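Long-range contacts in intergenic-region protein (Escherichia coli CFT073, PDB 2WJ9), which probably inhibits host type I restriction enzymes, as expected of an ArdB-type antirestriction protein, and so would help incoming DNA escape cleavage: residues B[65-70]-B[145-150]; B[126-131]-B[173-178]. All blocks are in the same frame, centred on the assembly; numbering follows the deposited sequence.

How the interactions relate
The two contacts sit on opposite sides of the chain's centre, with centres about 25 Å apart and nearest atoms about 10 Å apart, so they do not touch. Helix 132-151 relates them: it follows directly on strand 126-130 of interaction 2, and its far end carries residues 145-150 of interaction 1. Along the chain the order is 65-70, 126-131, 145-150, 173-178, so the segments of the two contacts alternate. Interaction 1 ties the loop between helices 59-64 and 73-84 to this long helix, close to the interchain disulfide; interaction 2 sets the C-terminal helix 173-180 against the two-stranded hairpin.

Interaction 1 of 2, residues B[65-70]-B[145-150]; sequences GLIPQW and SHHACR
A type II beta turn, Ile67 to Trp70, in the loop between helices 59-64 and 73-84 faces the last turns of helix 132-151, and His147 reaches over from the helix to meet it. The imidazole gives its NE2 hydrogen to the carbonyl oxygen of Pro68, with NE2 to O at 2.8 Å and an N-H...O angle of 165°. The oxygen lies in the plane of the ring, and the C=O...N angle of 159° brings the donor in near the carbonyl's long axis. CG of His147 is anti to the backbone N (chi1 -157°), which sets CG out toward the loop.

Two carbons meet the same edge of the imidazole. Ile67 CG2 lies 3.9 Å from His147 CD2, while Gln69 CB is 3.9 Å from His147 NE2 and 4.0 Å from His147 CE1, so the bonded nitrogen has a hydrocarbon neighbour toward each adjacent ring carbon. Leu73 and Arg76 of helix 73-84 also touch this histidine, and Ile67 continues onto Ala155 of helix 154-168. Farther out, the extended Arg150 chain passes the side chain of Gln69 at about a right angle.

On the helix, Cys149 forms a disulfide with Cys37 of the second subunit, which puts this helix end at the dimer interface. Since NE2 serves as a donor to a carbonyl, His147 must carry a proton there, whether the ring is neutral or charged. The ring is buried, and its bond engages a backbone oxygen of the turn, joining loop and helix through a short, nearly straight hydrogen bond with aliphatic carbon beside it.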
ATOM      1  N   GLY B  65     -11.585  -1.051 -13.240  1.00 29.95           N
ATOM      2  CA  GLY B  65     -11.916  -1.888 -14.406  1.00 30.00           C
ATOM      3  C   GLY B  65     -10.945  -3.009 -14.789  1.00 30.50           C
ATOM      4  O   GLY B  65     -11.265  -3.846 -15.639  1.00 30.63           O
ATOM      5  N   LEU B  66      -9.754  -3.019 -14.197  1.00 31.02           N
ATOM      6  CA  LEU B  66      -8.772  -4.085 -14.431  1.00 31.36           C
ATOM      7  C   LEU B  66      -8.981  -5.288 -13.508  1.00 31.40           C
ATOM      8  O   LEU B  66      -8.353  -6.330 -13.703  1.00 31.71           O
ATOM      9  CB  LEU B  66      -7.341  -3.555 -14.256  1.00 31.42           C
ATOM     10  CG  LEU B  66      -6.869  -2.478 -15.239  1.00 32.31           C
ATOM     11  CD1 LEU B  66      -5.487  -1.959 -14.820  1.00 34.42           C
ATOM     12  CD2 LEU B  66      -6.851  -2.994 -16.662  1.00 34.32           C
ATOM     13  N   ILE B  67      -9.874  -5.151 -12.528  1.00 31.04           N
ATOM     14  CA  ILE B  67     -10.047  -6.144 -11.470  1.00 31.21           C
ATOM     15  C   ILE B  67     -11.245  -7.043 -11.774  1.00 31.12           C
ATOM     16  O   ILE B  67     -12.323  -6.544 -12.084  1.00 30.73           O
ATOM     17  CB  ILE B  67     -10.258  -5.451 -10.092  1.00 31.32           C
ATOM     18  CG1 ILE B  67      -9.030  -4.590  -9.728  1.00 31.55           C
ATOM     19  CG2 ILE B  67     -10.566  -6.494  -8.992  1.00 30.89           C
ATOM     20  CD1 ILE B  67      -9.301  -3.541  -8.634  1.00 33.15           C
ATOM     21  N   PRO B  68     -11.076  -8.376 -11.662  1.00 30.84           N
ATOM     22  CA  PRO B  68     -12.225  -9.253 -11.908  1.00 30.87           C
ATOM     23  C   PRO B  68     -13.417  -8.927 -11.009  1.00 30.57           C
ATOM     24  O   PRO B  68     -13.240  -8.646  -9.825  1.00 30.52           O
ATOM     25  CB  PRO B  68     -11.674 -10.651 -11.596  1.00 30.66           C
ATOM     26  CG  PRO B  68     -10.197 -10.526 -11.849  1.00 30.83           C
ATOM     27  CD  PRO B  68      -9.863  -9.151 -11.339  1.00 31.14           C
ATOM     28  N   GLN B  69     -14.611  -8.939 -11.592  1.00 30.81           N
ATOM     29  CA  GLN B  69     -15.861  -8.660 -10.867  1.00 30.91           C
ATOM     30  C   GLN B  69     -15.976  -7.245 -10.290  1.00 30.32           C
ATOM     31  O   GLN B  69     -16.646  -7.039  -9.277  1.00 30.04           O
ATOM     32  CB  GLN B  69     -16.102  -9.698  -9.759  1.00 31.59           C
ATOM     33  CG  GLN B  69     -16.248 -11.108 -10.273  1.00 33.20           C
ATOM     34  CD  GLN B  69     -16.842 -12.013  -9.231  1.00 36.93           C
ATOM     35  OE1 GLN B  69     -16.123 -12.717  -8.528  1.00 42.05           O
ATOM     36  NE2 GLN B  69     -18.158 -11.962  -9.090  1.00 38.78           N
ATOM     37  N   TRP B  70     -15.378  -6.260 -10.959  1.00 29.21           N
ATOM     38  CA  TRP B  70     -15.431  -4.875 -10.471  1.00 29.06           C
ATOM     39  C   TRP B  70     -16.866  -4.353 -10.344  1.00 28.59           C
ATOM     40  O   TRP B  70     -17.141  -3.506  -9.503  1.00 28.69           O
ATOM     41  CB  TRP B  70     -14.567  -3.904 -11.314  1.00 28.98           C
ATOM     42  CG  TRP B  70     -14.877  -3.864 -12.777  1.00 28.99           C
ATOM     43  CD1 TRP B  70     -14.195  -4.509 -13.768  1.00 29.11           C
ATOM     44  CD2 TRP B  70     -15.929  -3.126 -13.430  1.00 27.96           C
ATOM     45  NE1 TRP B  70     -14.768  -4.244 -14.987  1.00 29.23           N
ATOM     46  CE2 TRP B  70     -15.831  -3.397 -14.812  1.00 28.54           C
ATOM     47  CE3 TRP B  70     -16.949  -2.277 -12.984  1.00 28.81           C
ATOM     48  CZ2 TRP B  70     -16.707  -2.844 -15.746  1.00 27.92           C
ATOM     49  CZ3 TRP B  70     -17.824  -1.739 -13.912  1.00 28.63           C
ATOM     50  CH2 TRP B  70     -17.703  -2.029 -15.275  1.00 27.81           C
ATOM     51  N   SER B 145      -9.639  -5.991   0.761  1.00 28.40           N
ATOM     52  CA  SER B 145      -8.717  -7.017   1.248  0.50 28.55           C
ATOM     53  C   SER B 145      -9.228  -8.424   0.921  1.00 28.37           C
ATOM     54  O   SER B 145      -8.472  -9.273   0.454  1.00 28.44           O
ATOM     55  CB  SER B 145      -8.463  -6.860   2.752  0.50 28.41           C
ATOM     56  OG  SER B 145      -9.669  -6.740   3.491  0.50 29.58           O
ATOM     57  N   HIS B 146     -10.516  -8.664   1.165  1.00 28.02           N
ATOM     58  CA  HIS B 146     -11.136  -9.936   0.829  1.00 27.91           C
ATOM     59  C   HIS B 146     -11.032 -10.224  -0.670  1.00 27.08           C
ATOM     60  O   HIS B 146     -10.630 -11.306  -1.086  1.00 26.40           O
ATOM     61  CB  HIS B 146     -12.602  -9.943   1.296  1.00 28.28           C
ATOM     62  CG  HIS B 146     -13.285 -11.265   1.156  1.00 28.66           C
ATOM     63  ND1 HIS B 146     -13.865 -11.686  -0.024  1.00 29.60           N
ATOM     64  CD2 HIS B 146     -13.527 -12.243   2.063  1.00 28.14           C
ATOM     65  CE1 HIS B 146     -14.408 -12.876   0.158  1.00 28.25           C
ATOM     66  NE2 HIS B 146     -14.218 -13.236   1.415  1.00 29.70           N
ATOM     67  N   HIS B 147     -11.344  -9.219  -1.490  1.00 26.75           N
ATOM     68  CA  HIS B 147     -11.411  -9.440  -2.929  1.00 27.35           C
ATOM     69  C   HIS B 147     -10.010  -9.596  -3.550  1.00 27.59           C
ATOM     70  O   HIS B 147      -9.833 -10.344  -4.518  1.00 27.74           O
ATOM     71  CB  HIS B 147     -12.189  -8.301  -3.595  1.00 26.79           C
ATOM     72  CG  HIS B 147     -12.785  -8.671  -4.921  1.00 28.19           C
ATOM     73  ND1 HIS B 147     -13.679  -9.708  -5.075  1.00 28.71           N
ATOM     74  CD2 HIS B 147     -12.621  -8.131  -6.153  1.00 28.78           C
ATOM     75  CE1 HIS B 147     -14.034  -9.797  -6.345  1.00 28.97           C
ATOM     76  NE2 HIS B 147     -13.406  -8.849  -7.021  1.00 27.75           N
ATOM     77  N   ALA B 148      -9.020  -8.912  -2.974  1.00 27.57           N
ATOM     78  CA  ALA B 148      -7.618  -9.113  -3.367  1.00 27.19           C
ATOM     79  C   ALA B 148      -7.178 -10.567  -3.127  1.00 27.42           C
ATOM     80  O   ALA B 148      -6.511 -11.179  -3.971  1.00 27.12           O
ATOM     81  CB  ALA B 148      -6.703  -8.147  -2.611  1.00 27.11           C
ATOM     82  N   CYS B 149      -7.574 -11.127  -1.991  1.00 27.90           N
ATOM     83  CA  CYS B 149      -7.202 -12.506  -1.667  1.00 28.28           C
ATOM     84  C   CYS B 149      -7.925 -13.536  -2.545  1.00 28.59           C
ATOM     85  O   CYS B 149      -7.361 -14.580  -2.871  1.00 28.56           O
ATOM     86  CB  CYS B 149      -7.437 -12.818  -0.192  1.00 28.80           C
ATOM     87  SG  CYS B 149      -6.436 -11.837   0.931  1.00 30.00           S
ATOM     88  N   ARG B 150      -9.165 -13.243  -2.924  1.00 28.54           N
ATOM     89  CA  ARG B 150      -9.917 -14.128  -3.809  1.00 28.57           C
ATOM     90  C   ARG B 150      -9.379 -14.111  -5.248  1.00 28.77           C
ATOM     91  O   ARG B 150      -9.232 -15.157  -5.870  1.00 28.99           O
ATOM     92  CB  ARG B 150     -11.409 -13.772  -3.799  1.00 28.60           C
ATOM     93  CG  ARG B 150     -12.223 -14.569  -4.805  1.00 29.15           C
ATOM     94  CD  ARG B 150     -13.704 -14.311  -4.696  1.00 29.28           C
ATOM     95  NE  ARG B 150     -14.419 -14.996  -5.767  1.00 30.00           N
ATOM     96  CZ  ARG B 150     -15.743 -15.014  -5.915  1.00 30.70           C
ATOM     97  NH1 ARG B 150     -16.523 -14.394  -5.049  1.00 31.37           N
ATOM     98  NH2 ARG B 150     -16.290 -15.662  -6.933  1.00 31.92           N
TER

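Interaction 2 of 2, residues B[126-131]-B[173-178]; sequences NRAEMS and CSAIMR
Arg127 O accepts a hydrogen bond from Arg178 NE, 2.9 Å away, and so joins strand 126-130 of the beta hairpin to the C-terminal helix 173-180. The two segments run roughly antiparallel, at 147° with axes 8.1 Å apart. The bond is somewhat bent, with an N-H...O angle of 146°, and the oxygen lies tilted from the guanidinium plane. Arg178 has CG anti to its backbone N and stays extended as far as NE, which carries that nitrogen across to the strand.

Asn126 returns a bond: its ND2 donates to Arg178 O at 3.0 Å, nearly straight. The same amide stacks on the guanidinium, the planes 21° apart and Asn126 CG 3.6 Å above one face, offset toward the rim. One arginine therefore meets the strand through its backbone oxygen, its NE and a face of its flat end.

Further along, Ala175 brings its CB against the strand. It packs on Ala128 CB at 4.4 Å, while the strand's backbone pairs with strand 117-121. Ile176, whose CB points away from the strand, packs on Ala134 and Leu141 of helix 132-151. Met130 bends at chi3, bringing its CE to 3.8 Å from Ala175 O and 4.1 Å from Ala175 CB.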
ATOM      1  N   ASN B 126     -15.071  -7.597  18.186  1.00 32.78           N
ATOM      2  CA  ASN B 126     -14.943  -6.192  18.604  1.00 32.70           C
ATOM      3  C   ASN B 126     -16.153  -5.327  18.248  1.00 32.44           C
ATOM      4  O   ASN B 126     -16.706  -5.444  17.158  1.00 32.13           O
ATOM      5  CB  ASN B 126     -13.702  -5.562  17.965  1.00 32.57           C
ATOM      6  CG  ASN B 126     -12.404  -6.177  18.457  1.00 32.67           C
ATOM      7  OD1 ASN B 126     -12.348  -6.772  19.537  1.00 31.96           O
ATOM      8  ND2 ASN B 126     -11.346  -6.033  17.666  1.00 32.25           N
ATOM      9  N   ARG B 127     -16.558  -4.474  19.190  1.00 32.36           N
ATOM     10  CA  ARG B 127     -17.527  -3.404  18.932  1.00 32.52           C
ATOM     11  C   ARG B 127     -16.765  -2.085  18.804  1.00 32.02           C
ATOM     12  O   ARG B 127     -15.727  -1.901  19.437  1.00 31.94           O
ATOM     13  CB  ARG B 127     -18.573  -3.290  20.048  1.00 32.65           C
ATOM     14  CG  ARG B 127     -19.564  -4.448  20.124  1.00 34.03           C
ATOM     15  CD  ARG B 127     -20.809  -4.087  20.943  1.00 35.14           C
ATOM     16  NE  ARG B 127     -21.558  -5.262  21.396  1.00 36.76           N
ATOM     17  CZ  ARG B 127     -22.337  -6.029  20.627  1.00 37.60           C
ATOM     18  NH1 ARG B 127     -22.484  -5.782  19.329  1.00 38.84           N
ATOM     19  NH2 ARG B 127     -22.973  -7.066  21.163  1.00 38.39           N
ATOM     20  N   ALA B 128     -17.281  -1.173  17.986  1.00 31.53           N
ATOM     21  CA  ALA B 128     -16.682   0.149  17.831  1.00 31.33           C
ATOM     22  C   ALA B 128     -17.722   1.175  17.404  1.00 31.07           C
ATOM     23  O   ALA B 128     -18.581   0.889  16.571  1.00 30.98           O
ATOM     24  CB  ALA B 128     -15.538   0.106  16.827  1.00 31.28           C
ATOM     25  N   GLU B 129     -17.624   2.367  17.989  1.00 31.04           N
ATOM     26  CA  GLU B 129     -18.506   3.486  17.684  1.00 31.00           C
ATOM     27  C   GLU B 129     -17.751   4.484  16.799  1.00 30.47           C
ATOM     28  O   GLU B 129     -16.617   4.839  17.100  1.00 30.02           O
ATOM     29  CB  GLU B 129     -18.963   4.149  18.981  1.00 31.74           C
ATOM     30  CG  GLU B 129     -20.126   5.111  18.831  1.00 32.84           C
ATOM     31  CD  GLU B 129     -20.718   5.539  20.162  1.00 34.80           C
ATOM     32  OE1 GLU B 129     -20.287   5.025  21.225  1.00 34.91           O
ATOM     33  OE2 GLU B 129     -21.619   6.404  20.150  1.00 36.92           O
ATOM     34  N   MET B 130     -18.376   4.923  15.711  1.00 29.89           N
ATOM     35  CA  MET B 130     -17.708   5.815  14.761  1.00 29.53           C
ATOM     36  C   MET B 130     -18.688   6.574  13.858  1.00 29.05           C
ATOM     37  O   MET B 130     -19.865   6.231  13.767  1.00 29.33           O
ATOM     38  CB  MET B 130     -16.693   5.025  13.908  1.00 29.36           C
ATOM     39  CG  MET B 130     -17.304   4.041  12.891  1.00 30.05           C
ATOM     40  SD  MET B 130     -16.085   2.913  12.158  1.00 33.21           S
ATOM     41  CE  MET B 130     -15.991   1.727  13.500  1.00 32.34           C
ATOM     42  N   SER B 131     -18.180   7.602  13.182  1.00 28.68           N
ATOM     43  CA  SER B 131     -18.983   8.384  12.234  1.00 28.30           C
ATOM     44  C   SER B 131     -19.426   7.532  11.043  1.00 28.17           C
ATOM     45  O   SER B 131     -18.787   6.520  10.727  1.00 27.92           O
ATOM     46  CB  SER B 131     -18.199   9.598  11.723  1.00 28.26           C
ATOM     47  OG  SER B 131     -17.071   9.202  10.958  1.00 27.79           O
ATOM     48  N   CYS B 173      -8.940   6.683  13.163  1.00 29.01           N
ATOM     49  CA  CYS B 173      -8.093   5.530  12.839  1.00 29.34           C
ATOM     50  C   CYS B 173      -8.233   4.386  13.849  1.00 29.26           C
ATOM     51  O   CYS B 173      -8.321   3.225  13.462  1.00 29.24           O
ATOM     52  CB  CYS B 173      -6.622   5.951  12.763  1.00 29.50           C
ATOM     53  SG  CYS B 173      -5.457   4.611  12.384  1.00 31.06           S
ATOM     54  N   SER B 174      -8.238   4.722  15.136  1.00 29.31           N
ATOM     55  CA  SER B 174      -8.284   3.707  16.192  0.50 29.59           C
ATOM     56  C   SER B 174      -9.524   2.827  16.055  1.00 29.46           C
ATOM     57  O   SER B 174      -9.428   1.600  16.108  1.00 30.03           O
ATOM     58  CB  SER B 174      -8.233   4.351  17.581  0.50 29.60           C
ATOM     59  OG  SER B 174      -9.298   5.268  17.768  0.50 30.38           O
ATOM     60  N   ALA B 175     -10.683   3.456  15.872  1.00 29.30           N
ATOM     61  CA  ALA B 175     -11.941   2.721  15.701  1.00 28.84           C
ATOM     62  C   ALA B 175     -11.966   1.913  14.395  1.00 28.56           C
ATOM     63  O   ALA B 175     -12.420   0.774  14.375  1.00 28.37           O
ATOM     64  CB  ALA B 175     -13.133   3.674  15.772  1.00 28.82           C
ATOM     65  N   ILE B 176     -11.470   2.499  13.306  1.00 28.14           N
ATOM     66  CA  ILE B 176     -11.442   1.802  12.011  1.00 28.72           C
ATOM     67  C   ILE B 176     -10.574   0.543  12.100  1.00 29.16           C
ATOM     68  O   ILE B 176     -10.986  -0.530  11.668  1.00 29.35           O
ATOM     69  CB  ILE B 176     -10.914   2.715  10.877  1.00 28.47           C
ATOM     70  CG1 ILE B 176     -11.870   3.884  10.633  1.00 27.35           C
ATOM     71  CG2 ILE B 176     -10.685   1.909   9.569  1.00 28.70           C
ATOM     72  CD1 ILE B 176     -11.266   5.032   9.810  1.00 28.33           C
ATOM     73  N   MET B 177      -9.382   0.678  12.679  1.00 30.05           N
ATOM     74  CA  MET B 177      -8.442  -0.441  12.775  1.00 30.83           C
ATOM     75  C   MET B 177      -8.942  -1.500  13.749  1.00 30.91           C
ATOM     76  O   MET B 177      -8.651  -2.680  13.584  1.00 31.30           O
ATOM     77  CB  MET B 177      -7.057   0.044  13.199  1.00 31.35           C
ATOM     78  CG  MET B 177      -6.348   0.833  12.115  1.00 32.87           C
ATOM     79  SD  MET B 177      -5.930  -0.211  10.700  1.00 39.32           S
ATOM     80  CE  MET B 177      -6.010   0.975   9.385  1.00 35.80           C
ATOM     81  N   ARG B 178      -9.701  -1.076  14.755  1.00 31.46           N
ATOM     82  CA  ARG B 178     -10.280  -2.008  15.734  1.00 31.83           C
ATOM     83  C   ARG B 178     -11.310  -2.923  15.075  1.00 31.95           C
ATOM     84  O   ARG B 178     -11.323  -4.133  15.308  1.00 31.23           O
ATOM     85  CB  ARG B 178     -10.914  -1.238  16.900  1.00 32.19           C
ATOM     86  CG  ARG B 178     -11.824  -2.051  17.809  1.00 33.40           C
ATOM     87  CD  ARG B 178     -12.084  -1.298  19.116  1.00 35.00           C
ATOM     88  NE  ARG B 178     -12.939  -2.035  20.038  1.00 36.83           N
ATOM     89  CZ  ARG B 178     -12.554  -3.077  20.771  1.00 38.54           C
ATOM     90  NH1 ARG B 178     -11.308  -3.540  20.696  1.00 39.86           N
ATOM     91  NH2 ARG B 178     -13.425  -3.663  21.584  1.00 39.10           N
TER